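Local coordinates for exopolysaccharide biosynthesis protein (Pantoea stewartii subsp. stewartii DC283, PDB 6TGF) that modifies the glycan biofilm of its bacterium, probably as a hydrolase, and has a bacteriophage tailspike-like parallel beta-helix fold, at residues L71-R75 with Q86-F90; I167-V173 with K187-W193; P472-S478 with W492-Q498; V563-Q568 with S611-L615; K713-V718 with L729-A733. All coordinates share one frame; numbering follows the deposited sequence.

Contact 1 of 5, residues L71-R75 with Q86-F90; sequences LWIGR and QIPVF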
# COMPACT_ATOMS: atom_id res chain seq x y z
N LEU B 71 -7.03 -68.78 6.66
CA LEU B 71 -7.79 -67.79 5.85
C LEU B 71 -9.02 -68.48 5.25
O LEU B 71 -8.88 -69.58 4.69
CB LEU B 71 -6.86 -67.24 4.75
CG LEU B 71 -7.50 -66.25 3.77
CD1 LEU B 71 -7.95 -64.99 4.48
CD2 LEU B 71 -6.53 -65.91 2.65
N TRP B 72 -10.19 -67.83 5.37
CA TRP B 72 -11.49 -68.26 4.79
C TRP B 72 -11.97 -67.21 3.78
O TRP B 72 -11.92 -66.02 4.11
CB TRP B 72 -12.54 -68.46 5.90
CG TRP B 72 -12.40 -69.71 6.70
CD1 TRP B 72 -12.94 -70.93 6.42
CD2 TRP B 72 -11.71 -69.86 7.96
NE1 TRP B 72 -12.63 -71.83 7.40
CE2 TRP B 72 -11.87 -71.20 8.36
CE3 TRP B 72 -10.97 -69.00 8.77
CZ2 TRP B 72 -11.31 -71.70 9.53
CZ3 TRP B 72 -10.42 -69.49 9.93
CH2 TRP B 72 -10.59 -70.82 10.31
N ILE B 73 -12.41 -67.66 2.60
CA ILE B 73 -13.11 -66.83 1.58
C ILE B 73 -14.52 -67.41 1.41
O ILE B 73 -14.64 -68.51 0.85
CB ILE B 73 -12.34 -66.81 0.24
CG1 ILE B 73 -10.83 -66.65 0.43
CG2 ILE B 73 -12.91 -65.76 -0.69
CD1 ILE B 73 -10.41 -65.34 1.04
N GLY B 74 -15.54 -66.70 1.91
CA GLY B 74 -16.93 -67.17 1.95
C GLY B 74 -17.87 -66.28 1.16
O GLY B 74 -17.41 -65.23 0.66
N ARG B 75 -19.14 -66.68 1.05
CA ARG B 75 -20.20 -65.94 0.32
C ARG B 75 -20.42 -64.58 1.00
O ARG B 75 -20.41 -64.54 2.25
CB ARG B 75 -21.52 -66.72 0.32
CG ARG B 75 -22.57 -66.15 -0.62
CD ARG B 75 -23.96 -66.70 -0.38
NE ARG B 75 -23.96 -67.91 0.43
CZ ARG B 75 -24.35 -67.99 1.70
NH1 ARG B 75 -24.80 -66.92 2.34
NH2 ARG B 75 -24.28 -69.15 2.33
N GLN B 86 -18.25 -71.34 2.58
CA GLN B 86 -17.00 -71.26 1.77
C GLN B 86 -17.36 -71.28 0.28
O GLN B 86 -18.11 -72.19 -0.12
CB GLN B 86 -16.04 -72.40 2.10
CG GLN B 86 -15.44 -72.33 3.50
CD GLN B 86 -16.33 -72.94 4.56
OE1 GLN B 86 -16.97 -73.96 4.35
NE2 GLN B 86 -16.36 -72.31 5.72
N ILE B 87 -16.84 -70.32 -0.50
CA ILE B 87 -16.99 -70.25 -1.98
C ILE B 87 -15.70 -70.76 -2.62
O ILE B 87 -14.65 -70.76 -1.98
CB ILE B 87 -17.36 -68.83 -2.45
CG1 ILE B 87 -16.26 -67.80 -2.16
CG2 ILE B 87 -18.70 -68.41 -1.86
CD1 ILE B 87 -16.37 -66.54 -2.98
N PRO B 88 -15.73 -71.22 -3.90
CA PRO B 88 -14.53 -71.73 -4.55
C PRO B 88 -13.44 -70.66 -4.70
O PRO B 88 -13.74 -69.56 -5.15
CB PRO B 88 -15.01 -72.23 -5.92
CG PRO B 88 -16.34 -71.53 -6.15
CD PRO B 88 -16.91 -71.28 -4.77
N VAL B 89 -12.21 -71.00 -4.29
CA VAL B 89 -10.97 -70.17 -4.45
C VAL B 89 -9.98 -70.98 -5.29
O VAL B 89 -9.79 -72.17 -4.99
CB VAL B 89 -10.37 -69.79 -3.09
CG1 VAL B 89 -9.21 -68.81 -3.23
CG2 VAL B 89 -11.41 -69.23 -2.14
N PHE B 90 -9.37 -70.35 -6.30
CA PHE B 90 -8.40 -70.97 -7.23
C PHE B 90 -7.03 -70.32 -7.05
O PHE B 90 -6.94 -69.08 -7.13
CB PHE B 90 -8.91 -70.86 -8.67
CG PHE B 90 -10.36 -71.25 -8.84
CD1 PHE B 90 -10.72 -72.59 -8.91
CD2 PHE B 90 -11.35 -70.29 -8.91
CE1 PHE B 90 -12.06 -72.95 -9.06
CE2 PHE B 90 -12.68 -70.66 -9.05
CZ PHE B 90 -13.03 -71.98 -9.13
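Ile73 and Ile87 meet inside the head-binding region, where strand 69-74 of one antiparallel sheet comes up against the approach to strand 89-92 of another. The touching segments run 105° apart, and their backbones share a single bridge rather than a ladder: the CA atoms of Gly74 and Gln86 are 4.1 Å apart, and Ile87 N donates to a lone pair of Ile73 O at 3.2 Å. The side chain of Ile87 can be followed outward from a CB that points toward segment 71-75. There it forks. CG2 runs to the far end of the segment and stops 3.4 Å from Arg75 N. CG1, set between the backbone N and the carbonyl carbon (chi1 64°), lies instead 3.5 Å from Ile73 O, and its tip CD1 ends 4.0 Å from Gly74 O. On the neighbouring flank Val89 CG2 meets Ile73 CB at 3.5 Å, the two side chains crossing at about a right angle. Gln86 and Trp72 point the same way, side by side, with amide and indole planes 52° apart. The Gln86 amide is held by Ala80 O, which accepts from NE2, and this same NE2 sits 3.8 Å from Trp72 CD1.

Contact 2 of 5, residues I167-V173 with K187-W193; sequences IGEIPSV and KIKLKSW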
# COMPACT_ATOMS: atom_id res chain seq x y z
N ILE B 167 -2.38 -52.46 9.50
CA ILE B 167 -2.08 -51.37 8.52
C ILE B 167 -0.68 -51.61 7.96
O ILE B 167 0.28 -51.64 8.75
CB ILE B 167 -2.20 -49.97 9.16
CG1 ILE B 167 -3.46 -49.84 10.03
CG2 ILE B 167 -2.13 -48.89 8.10
CD1 ILE B 167 -3.20 -49.91 11.52
N GLY B 168 -0.57 -51.77 6.64
CA GLY B 168 0.69 -52.06 5.93
C GLY B 168 1.33 -50.81 5.35
O GLY B 168 0.72 -49.73 5.46
N GLU B 169 2.52 -50.96 4.77
CA GLU B 169 3.29 -49.87 4.12
C GLU B 169 3.60 -50.26 2.67
O GLU B 169 3.86 -51.46 2.43
CB GLU B 169 4.57 -49.56 4.90
CG GLU B 169 5.23 -48.26 4.48
CD GLU B 169 6.23 -47.69 5.48
OE1 GLU B 169 6.22 -46.46 5.68
OE2 GLU B 169 7.01 -48.48 6.05
N ILE B 170 3.58 -49.29 1.75
CA ILE B 170 3.81 -49.47 0.29
C ILE B 170 4.82 -48.42 -0.16
O ILE B 170 4.68 -47.25 0.16
CB ILE B 170 2.47 -49.40 -0.48
CG1 ILE B 170 1.52 -50.51 -0.02
CG2 ILE B 170 2.70 -49.43 -1.99
CD1 ILE B 170 0.24 -50.62 -0.81
N PRO B 171 5.89 -48.81 -0.90
CA PRO B 171 6.99 -47.89 -1.21
C PRO B 171 6.70 -46.82 -2.28
O PRO B 171 7.26 -45.74 -2.16
CB PRO B 171 8.11 -48.83 -1.69
CG PRO B 171 7.39 -50.04 -2.24
CD PRO B 171 6.12 -50.17 -1.42
N SER B 172 5.86 -47.12 -3.29
CA SER B 172 5.59 -46.23 -4.45
C SER B 172 4.13 -46.37 -4.91
O SER B 172 3.48 -47.35 -4.52
CB SER B 172 6.54 -46.53 -5.58
OG SER B 172 6.36 -47.86 -6.06
N VAL B 173 3.64 -45.42 -5.73
CA VAL B 173 2.26 -45.46 -6.30
C VAL B 173 2.21 -46.58 -7.34
O VAL B 173 1.13 -47.20 -7.48
CB VAL B 173 1.79 -44.12 -6.91
CG1 VAL B 173 1.97 -42.95 -5.95
CG2 VAL B 173 2.46 -43.80 -8.23
N LYS B 187 -7.00 -49.47 5.33
CA LYS B 187 -6.02 -48.36 5.42
C LYS B 187 -4.63 -48.87 5.06
O LYS B 187 -4.28 -50.00 5.48
CB LYS B 187 -6.04 -47.73 6.82
CG LYS B 187 -7.32 -46.98 7.16
CD LYS B 187 -7.27 -46.23 8.47
CE LYS B 187 -8.61 -46.16 9.16
NZ LYS B 187 -8.72 -44.99 10.06
N ILE B 188 -3.87 -48.07 4.31
CA ILE B 188 -2.47 -48.36 3.90
C ILE B 188 -1.65 -47.07 4.04
O ILE B 188 -2.26 -45.99 4.05
CB ILE B 188 -2.43 -48.96 2.47
CG1 ILE B 188 -1.24 -49.90 2.27
CG2 ILE B 188 -2.46 -47.87 1.41
CD1 ILE B 188 -1.35 -51.19 3.04
N LYS B 189 -0.33 -47.21 4.16
CA LYS B 189 0.61 -46.08 4.37
C LYS B 189 1.61 -46.06 3.21
O LYS B 189 2.45 -46.97 3.15
CB LYS B 189 1.28 -46.24 5.73
CG LYS B 189 1.74 -44.95 6.39
CD LYS B 189 3.13 -44.54 6.01
CE LYS B 189 3.43 -43.10 6.34
NZ LYS B 189 3.23 -42.82 7.79
N LEU B 190 1.50 -45.07 2.31
CA LEU B 190 2.44 -44.88 1.17
C LEU B 190 3.66 -44.09 1.66
O LEU B 190 3.48 -42.93 2.07
CB LEU B 190 1.72 -44.16 0.03
CG LEU B 190 2.56 -43.92 -1.23
CD1 LEU B 190 2.96 -45.24 -1.88
CD2 LEU B 190 1.81 -43.05 -2.23
N LYS B 191 4.84 -44.71 1.64
CA LYS B 191 6.13 -44.11 2.10
C LYS B 191 6.41 -42.85 1.28
O LYS B 191 6.78 -41.82 1.88
CB LYS B 191 7.27 -45.11 1.98
CG LYS B 191 8.62 -44.62 2.50
CD LYS B 191 9.81 -45.40 1.96
CE LYS B 191 11.03 -44.54 1.73
NZ LYS B 191 10.89 -43.69 0.53
N SER B 192 6.25 -42.93 -0.05
CA SER B 192 6.46 -41.80 -0.99
C SER B 192 5.80 -42.11 -2.34
O SER B 192 5.47 -43.29 -2.59
CB SER B 192 7.92 -41.49 -1.15
OG SER B 192 8.37 -41.76 -2.47
N TRP B 193 5.62 -41.08 -3.17
CA TRP B 193 5.08 -41.19 -4.55
C TRP B 193 6.02 -42.06 -5.39
O TRP B 193 5.58 -43.12 -5.87
CB TRP B 193 4.88 -39.80 -5.17
CG TRP B 193 3.79 -39.73 -6.20
CD1 TRP B 193 2.57 -39.16 -6.04
CD2 TRP B 193 3.82 -40.25 -7.54
NE1 TRP B 193 1.83 -39.27 -7.19
CE2 TRP B 193 2.58 -39.94 -8.13
CE3 TRP B 193 4.78 -40.93 -8.31
CZ2 TRP B 193 2.26 -40.29 -9.44
CZ3 TRP B 193 4.47 -41.28 -9.60
CH2 TRP B 193 3.22 -40.97 -10.16
O HOH W 1 9.95 -46.06 -1.47
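Val173 lies on the Trp193 indole with both methyls: CG2 stands 3.4 Å from the centroid of the six-membered ring, 9° off its normal, while CG1 sits over the five-membered ring, 3.6 Å from Trp193 CD2. The same CG1 also meets Leu190 CD2 at 3.7 Å. Along the buried face, Ile170 and Ile188 cross at about a right angle, with Ile170 CD1 3.5 Å from Ile188 CG1. Glu169 and Lys189, on the other face, run alongside each other and point the same way, yet their charged ends do not touch. Between these layers the backbones are parallel: Ile170 N donates to Lys189 O, and Ile170 O accepts from Lys191 N at 2.9 Å. A water joins Pro171 O to Lys191 NZ. Val173 N then bonds Trp193 O, and Ser172 takes the N-cap position of helix 173-176, its side chain capping a backbone N and OG also bonding Asp175 OD2. Parallel strands 168-170 and 187-190, linked through this helix, make up a beta-alpha-beta unit.

Contact 3 of 5, residues P472-S478 with W492-Q498; sequences PLIAWHS and WIDNSEQ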
# COMPACT_ATOMS: atom_id res chain seq x y z
N PRO B 472 14.38 6.57 -23.51
CA PRO B 472 13.35 7.05 -22.59
C PRO B 472 12.20 6.04 -22.42
O PRO B 472 11.99 5.24 -23.31
CB PRO B 472 12.83 8.32 -23.27
CG PRO B 472 13.09 8.08 -24.75
CD PRO B 472 14.37 7.27 -24.80
N LEU B 473 11.51 6.11 -21.28
CA LEU B 473 10.17 5.50 -21.10
C LEU B 473 9.21 6.23 -22.06
O LEU B 473 9.05 7.46 -21.90
CB LEU B 473 9.73 5.64 -19.64
CG LEU B 473 8.30 5.21 -19.33
CD1 LEU B 473 8.09 3.73 -19.60
CD2 LEU B 473 7.94 5.53 -17.88
N ILE B 474 8.65 5.51 -23.03
CA ILE B 474 7.73 6.09 -24.06
C ILE B 474 6.36 6.29 -23.40
O ILE B 474 5.73 5.28 -23.03
CB ILE B 474 7.65 5.20 -25.31
CG1 ILE B 474 9.03 4.95 -25.93
CG2 ILE B 474 6.67 5.77 -26.33
CD1 ILE B 474 9.72 6.19 -26.47
N ALA B 475 5.93 7.55 -23.26
CA ALA B 475 4.65 7.95 -22.63
C ALA B 475 3.92 8.95 -23.54
O ALA B 475 3.38 9.94 -23.02
CB ALA B 475 4.91 8.53 -21.27
N TRP B 476 3.89 8.68 -24.86
CA TRP B 476 3.26 9.55 -25.89
C TRP B 476 1.75 9.66 -25.62
O TRP B 476 1.11 8.60 -25.46
CB TRP B 476 3.53 9.03 -27.30
CG TRP B 476 4.98 8.96 -27.69
CD1 TRP B 476 6.00 9.72 -27.20
CD2 TRP B 476 5.56 8.11 -28.69
NE1 TRP B 476 7.18 9.38 -27.81
CE2 TRP B 476 6.94 8.39 -28.73
CE3 TRP B 476 5.05 7.12 -29.55
CZ2 TRP B 476 7.81 7.73 -29.60
CZ3 TRP B 476 5.91 6.47 -30.40
CH2 TRP B 476 7.27 6.77 -30.42
N HIS B 477 1.23 10.89 -25.56
CA HIS B 477 -0.21 11.21 -25.33
C HIS B 477 -0.69 10.63 -23.99
O HIS B 477 -1.92 10.52 -23.81
CB HIS B 477 -1.08 10.67 -26.48
CG HIS B 477 -0.70 11.18 -27.83
ND1 HIS B 477 -0.93 12.49 -28.22
CD2 HIS B 477 -0.13 10.56 -28.89
CE1 HIS B 477 -0.50 12.66 -29.46
NE2 HIS B 477 -0.01 11.49 -29.89
N SER B 478 0.23 10.29 -23.08
CA SER B 478 -0.08 9.60 -21.80
C SER B 478 -0.43 10.64 -20.73
O SER B 478 0.33 11.60 -20.57
CB SER B 478 1.05 8.71 -21.37
OG SER B 478 0.59 7.72 -20.46
N TRP B 492 15.21 9.40 -19.05
CA TRP B 492 14.08 10.38 -19.08
C TRP B 492 12.77 9.71 -19.51
O TRP B 492 12.80 8.54 -19.94
CB TRP B 492 14.43 11.59 -19.95
CG TRP B 492 14.71 11.29 -21.39
CD1 TRP B 492 15.75 10.58 -21.90
CD2 TRP B 492 13.95 11.76 -22.53
NE1 TRP B 492 15.69 10.55 -23.27
CE2 TRP B 492 14.59 11.26 -23.68
CE3 TRP B 492 12.79 12.52 -22.68
CZ2 TRP B 492 14.11 11.51 -24.97
CZ3 TRP B 492 12.31 12.77 -23.95
CH2 TRP B 492 12.96 12.27 -25.07
N ILE B 493 11.67 10.44 -19.35
CA ILE B 493 10.29 10.03 -19.76
C ILE B 493 9.87 10.94 -20.92
O ILE B 493 9.76 12.16 -20.70
CB ILE B 493 9.31 10.10 -18.58
CG1 ILE B 493 9.78 9.25 -17.39
CG2 ILE B 493 7.90 9.72 -19.02
CD1 ILE B 493 9.07 9.55 -16.09
N ASP B 494 9.65 10.36 -22.10
CA ASP B 494 9.15 11.07 -23.31
C ASP B 494 7.62 11.14 -23.22
O ASP B 494 6.96 10.14 -23.57
CB ASP B 494 9.64 10.39 -24.59
CG ASP B 494 9.36 11.19 -25.85
OD1 ASP B 494 8.57 12.14 -25.79
OD2 ASP B 494 9.95 10.84 -26.89
N ASN B 495 7.08 12.27 -22.76
CA ASN B 495 5.62 12.52 -22.61
C ASN B 495 5.15 13.46 -23.72
O ASN B 495 4.24 14.28 -23.46
CB ASN B 495 5.30 13.06 -21.21
CG ASN B 495 3.83 12.99 -20.85
OD1 ASN B 495 3.38 13.70 -19.95
ND2 ASN B 495 3.07 12.15 -21.53
N SER B 496 5.74 13.34 -24.92
CA SER B 496 5.46 14.19 -26.10
C SER B 496 4.20 13.69 -26.82
O SER B 496 3.54 12.79 -26.28
CB SER B 496 6.65 14.23 -27.03
OG SER B 496 6.84 12.97 -27.67
N GLU B 497 3.88 14.27 -27.98
CA GLU B 497 2.66 13.96 -28.77
C GLU B 497 3.06 13.29 -30.09
O GLU B 497 2.48 13.65 -31.14
CB GLU B 497 1.85 15.24 -29.00
CG GLU B 497 1.39 15.88 -27.70
CD GLU B 497 0.40 17.01 -27.88
OE1 GLU B 497 0.42 17.66 -28.95
OE2 GLU B 497 -0.41 17.24 -26.95
N GLN B 498 4.00 12.34 -30.04
CA GLN B 498 4.40 11.50 -31.20
C GLN B 498 3.41 10.33 -31.35
O GLN B 498 2.77 9.97 -30.34
CB GLN B 498 5.82 10.96 -31.03
CG GLN B 498 6.90 12.02 -31.13
CD GLN B 498 8.24 11.45 -31.52
OE1 GLN B 498 8.47 10.24 -31.47
NE2 GLN B 498 9.15 12.32 -31.92
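Ala475 O is gripped by two donors: Asn495 ND2 at 2.7 Å, reaching across from segment 492-498, and Ser478 N, which closes a type II turn. The same ND2 also donates to Ser478 O at 3.0 Å, and both acceptors lie close to the Asn495 amide plane. Because Ser510 OG bonds to Asn495 OD1, the whole amide is held. Leu473-Ile474 pair with Ile493-Asp494 as short parallel strands, Ala475 N donating to Asp494 O at 2.8 Å, in keeping with adjacent rungs of the parallel beta-helix. The Trp476 indole is sandwiched between Ile474 CG2 and, 3.6 Å above the opposite face, Gln498 CB. At its edge Trp476 NE1 makes a weak, nearly straight hydrogen bond to Asp494 OD2, with ring and carboxylate planes 82° apart. Asp494 OD1 accepts from Ser496 N, which makes an Asx turn, and also from Ser496 OG. At the other end Pro472 CB sits over the Trp492 face, 3.5 Å from the centroid of its five-membered ring.

Contact 4 of 5, residues V563-Q568 with S611-L615; sequences VFGQSQ and SSPVL. With EDO (1,2-ethanediol), chain C.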
# COMPACT_ATOMS: atom_id res chain seq x y z
N VAL B 563 5.72 43.64 -5.66
CA VAL B 563 5.42 43.95 -4.23
C VAL B 563 3.95 44.35 -4.15
O VAL B 563 3.64 45.55 -4.30
CB VAL B 563 6.35 45.04 -3.67
CG1 VAL B 563 6.06 45.33 -2.20
CG2 VAL B 563 7.82 44.69 -3.85
N PHE B 564 3.06 43.36 -3.95
CA PHE B 564 1.59 43.55 -3.86
C PHE B 564 1.23 44.04 -2.45
O PHE B 564 1.83 43.55 -1.48
CB PHE B 564 0.86 42.25 -4.20
CG PHE B 564 -0.64 42.35 -4.08
CD1 PHE B 564 -1.37 43.08 -5.01
CD2 PHE B 564 -1.32 41.74 -3.04
CE1 PHE B 564 -2.75 43.18 -4.90
CE2 PHE B 564 -2.70 41.84 -2.94
CZ PHE B 564 -3.41 42.56 -3.87
N GLY B 565 0.27 44.96 -2.37
CA GLY B 565 -0.12 45.67 -1.13
C GLY B 565 0.16 47.16 -1.26
O GLY B 565 0.70 47.56 -2.30
N GLN B 566 -0.18 47.94 -0.23
CA GLN B 566 -0.11 49.43 -0.29
C GLN B 566 0.46 50.01 1.01
O GLN B 566 0.51 49.28 2.03
CB GLN B 566 -1.50 50.01 -0.56
CG GLN B 566 -2.48 49.83 0.60
CD GLN B 566 -3.64 50.78 0.49
OE1 GLN B 566 -4.59 50.54 -0.25
NE2 GLN B 566 -3.58 51.87 1.24
N SER B 567 0.86 51.28 0.96
CA SER B 567 1.23 52.13 2.12
C SER B 567 -0.03 52.82 2.67
O SER B 567 -0.94 53.11 1.86
CB SER B 567 2.29 53.13 1.74
OG SER B 567 2.49 54.09 2.77
N GLN B 568 -0.06 53.08 3.98
CA GLN B 568 -1.22 53.64 4.73
C GLN B 568 -2.32 52.58 4.84
O GLN B 568 -2.40 51.70 3.96
CB GLN B 568 -1.78 54.90 4.05
CG GLN B 568 -0.74 55.94 3.68
CD GLN B 568 -0.02 56.51 4.88
OE1 GLN B 568 -0.52 56.50 6.00
NE2 GLN B 568 1.18 57.02 4.65
N SER B 611 -1.25 53.68 -3.88
CA SER B 611 -0.46 54.05 -2.68
C SER B 611 0.72 53.08 -2.53
O SER B 611 0.59 52.10 -1.76
CB SER B 611 -1.33 54.10 -1.45
OG SER B 611 -0.59 54.51 -0.31
N SER B 612 1.81 53.33 -3.25
CA SER B 612 2.99 52.43 -3.39
C SER B 612 3.47 51.95 -2.02
O SER B 612 3.58 52.74 -1.10
CB SER B 612 4.10 53.11 -4.14
OG SER B 612 5.20 52.22 -4.33
N PRO B 613 3.77 50.64 -1.86
CA PRO B 613 4.41 50.14 -0.64
C PRO B 613 5.93 50.38 -0.62
O PRO B 613 6.52 50.18 0.43
CB PRO B 613 4.09 48.64 -0.68
CG PRO B 613 4.03 48.31 -2.16
CD PRO B 613 3.49 49.56 -2.82
N VAL B 614 6.52 50.78 -1.75
CA VAL B 614 7.99 50.96 -1.94
C VAL B 614 8.28 52.42 -2.31
O VAL B 614 7.54 52.97 -3.15
CB VAL B 614 8.53 49.99 -3.01
CG1 VAL B 614 9.99 50.22 -3.33
CG2 VAL B 614 8.30 48.54 -2.60
N LEU B 615 9.32 53.01 -1.71
CA LEU B 615 9.80 54.40 -1.98
C LEU B 615 11.05 54.36 -2.86
O LEU B 615 11.15 55.20 -3.77
CB LEU B 615 10.10 55.09 -0.65
CG LEU B 615 8.92 55.26 0.31
CD1 LEU B 615 9.36 56.03 1.55
CD2 LEU B 615 7.76 55.97 -0.36
C1 EDO C . -1.92 55.37 10.77
O1 EDO C . -0.93 54.62 11.45
C2 EDO C . -1.53 55.72 9.38
O2 EDO C . -2.22 55.01 8.37
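This is a contact between two loop segments at a corner, where the chain passes from one antiparallel sheet to another in the region that follows the beta-helix. Strands 558-564 and 602-610 share the first sheet, and segment 611-615 carries the chain over to strand 614-620 of the second. The segments form no ladder. Ser567 N donates to Ser611 O at 2.9 Å, and Ser611 OG returns a bond to Ser567 O at 2.6 Å. Apolar contacts are made by Val563, whose CG1 is 3.6 Å from Pro613 CG and 3.9 Å from Val614 CG2, the two valines crossing at about a right angle. A second donor, Gln566 NE2, reaches Ser567 O at 3.0 Å from the face of its carbonyl plane opposite Ser611 OG, and also bonds Gln568 O. With Gln566 OE1 taken by Gly588 N, the buried amide is tied at both ends. Ser567 O is thus held between two donors, which probably limits rotation of the peptide just before Gln568.

Contact 5 of 5, residues K713-V718 with L729-A733; sequences KPEGFV and LPYFA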
# COMPACT_ATOMS: atom_id res chain seq x y z
N LYS B 713 -6.46 79.77 -32.62
CA LYS B 713 -7.06 79.52 -31.28
C LYS B 713 -7.05 78.03 -30.95
O LYS B 713 -7.13 77.20 -31.85
CB LYS B 713 -8.52 80.00 -31.23
CG LYS B 713 -8.72 81.51 -31.19
CD LYS B 713 -9.08 82.11 -32.53
CE LYS B 713 -8.92 83.61 -32.56
NZ LYS B 713 -7.50 84.02 -32.58
N PRO B 714 -6.93 77.67 -29.66
CA PRO B 714 -7.36 76.35 -29.19
C PRO B 714 -8.83 76.10 -29.57
O PRO B 714 -9.65 76.96 -29.27
CB PRO B 714 -7.18 76.42 -27.67
CG PRO B 714 -6.13 77.49 -27.45
CD PRO B 714 -6.33 78.47 -28.58
N GLU B 715 -9.12 74.97 -30.22
CA GLU B 715 -10.49 74.58 -30.65
C GLU B 715 -11.38 74.42 -29.41
O GLU B 715 -12.52 74.94 -29.43
CB GLU B 715 -10.46 73.28 -31.46
CG GLU B 715 -11.84 72.72 -31.77
CD GLU B 715 -11.87 71.63 -32.82
OE1 GLU B 715 -10.90 70.86 -32.91
OE2 GLU B 715 -12.88 71.55 -33.56
N GLY B 716 -10.88 73.73 -28.38
CA GLY B 716 -11.59 73.50 -27.11
C GLY B 716 -10.63 73.13 -25.99
O GLY B 716 -9.41 73.28 -26.17
N PHE B 717 -11.18 72.65 -24.87
CA PHE B 717 -10.44 72.24 -23.64
C PHE B 717 -11.05 70.96 -23.07
O PHE B 717 -12.20 70.61 -23.43
CB PHE B 717 -10.48 73.35 -22.59
CG PHE B 717 -9.95 74.68 -23.06
CD1 PHE B 717 -10.75 75.56 -23.77
CD2 PHE B 717 -8.64 75.05 -22.78
CE1 PHE B 717 -10.26 76.78 -24.20
CE2 PHE B 717 -8.16 76.28 -23.21
CZ PHE B 717 -8.96 77.14 -23.92
N VAL B 718 -10.30 70.28 -22.19
CA VAL B 718 -10.77 69.14 -21.35
C VAL B 718 -10.25 69.35 -19.93
O VAL B 718 -9.10 69.79 -19.78
CB VAL B 718 -10.35 67.78 -21.93
CG1 VAL B 718 -11.11 67.44 -23.20
CG2 VAL B 718 -8.85 67.69 -22.17
N LEU B 729 -6.83 71.57 -20.07
CA LEU B 729 -5.82 71.14 -21.08
C LEU B 729 -6.30 71.57 -22.46
O LEU B 729 -7.32 71.08 -22.94
CB LEU B 729 -5.62 69.62 -21.01
CG LEU B 729 -4.34 69.11 -21.67
CD1 LEU B 729 -3.13 69.36 -20.78
CD2 LEU B 729 -4.45 67.63 -22.02
N PRO B 730 -5.59 72.50 -23.14
CA PRO B 730 -6.04 73.02 -24.43
C PRO B 730 -5.73 72.04 -25.58
O PRO B 730 -4.92 71.16 -25.39
CB PRO B 730 -5.22 74.30 -24.58
CG PRO B 730 -3.91 73.97 -23.89
CD PRO B 730 -4.30 73.08 -22.73
N TYR B 731 -6.38 72.24 -26.72
CA TYR B 731 -6.15 71.45 -27.96
C TYR B 731 -6.59 72.26 -29.18
O TYR B 731 -7.61 72.98 -29.10
CB TYR B 731 -6.83 70.09 -27.86
CG TYR B 731 -8.34 70.11 -27.80
CD1 TYR B 731 -9.10 70.22 -28.95
CD2 TYR B 731 -9.01 69.96 -26.60
CE1 TYR B 731 -10.49 70.22 -28.91
CE2 TYR B 731 -10.40 69.96 -26.54
CZ TYR B 731 -11.14 70.09 -27.70
OH TYR B 731 -12.50 70.09 -27.65
N PHE B 732 -5.84 72.15 -30.28
CA PHE B 732 -6.04 72.89 -31.55
C PHE B 732 -6.65 71.95 -32.60
O PHE B 732 -6.46 70.72 -32.49
CB PHE B 732 -4.71 73.49 -32.03
CG PHE B 732 -4.18 74.60 -31.15
CD1 PHE B 732 -3.58 74.33 -29.93
CD2 PHE B 732 -4.30 75.93 -31.54
CE1 PHE B 732 -3.10 75.35 -29.13
CE2 PHE B 732 -3.81 76.95 -30.74
CZ PHE B 732 -3.21 76.66 -29.54
N ALA B 733 -7.38 72.51 -33.56
CA ALA B 733 -8.04 71.79 -34.68
C ALA B 733 -7.01 71.49 -35.78
O ALA B 733 -5.99 72.20 -35.84
CB ALA B 733 -9.20 72.59 -35.21
O HOH W 2 -13.70 69.43 -25.30
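The mouth of the beta hairpin 716-722/725-731, near the C-terminus, is where these segments meet. Val718 and Leu729 form a hydrogen-bonded antiparallel pair: Leu729 N reaches Val718 O at 2.9 Å, and Val718 N donates to Leu729 O at 3.2 Å. Next comes Phe717 with Pro730, a non-hydrogen-bonded pair in which Phe717 CE2 touches Pro730 CB at 3.8 Å. Gly716 and Tyr731 form the next hydrogen-bonded pair, Tyr731 N donating to Gly716 O, and a classic beta bulge arises because Glu715 also faces Tyr731; the N atoms of Glu715 and Gly716 make weak bonds to Tyr731 O. The Tyr731 chi1 of 66° swings the phenol back over the glycine backbone: Gly716 CA is 3.9 Å from the ring centroid. A water in the ring plane joins Tyr731 OH to Phe717 O, at 2.7 Å from each. Past the bulge, Pro714 CA stands above the centre of the Phe732 ring, 12° off its normal, while Pro714 CD meets Phe732 CE2 at 3.7 Å. Across the subunit interfaces Phe717 meets Phe732 of the third subunit, and Phe732 stands edge-to-face with Phe717 of the second.

The five contacts follow one another along the chain, each closing before the next opens, and are spread along an elongated molecule: the centres of contact 1 and contact 5 are about 145 Å apart. Contacts 1 and 2 lie on the same side of the chain's centre, about 27 Å apart between centres, with nearest atoms about 15 Å apart. Contact 3, within the beta-helix, is about 62 Å from contact 2 and 46 Å from contact 4, centre to centre. Contacts 4 and 5, with centres about 37 Å apart, both touch the second subunit, whereas no other chain reaches the segments of contacts 1 to 3. Ethanediol molecules, probably from crystallisation, sit near Arg75, Trp193 and Gln568.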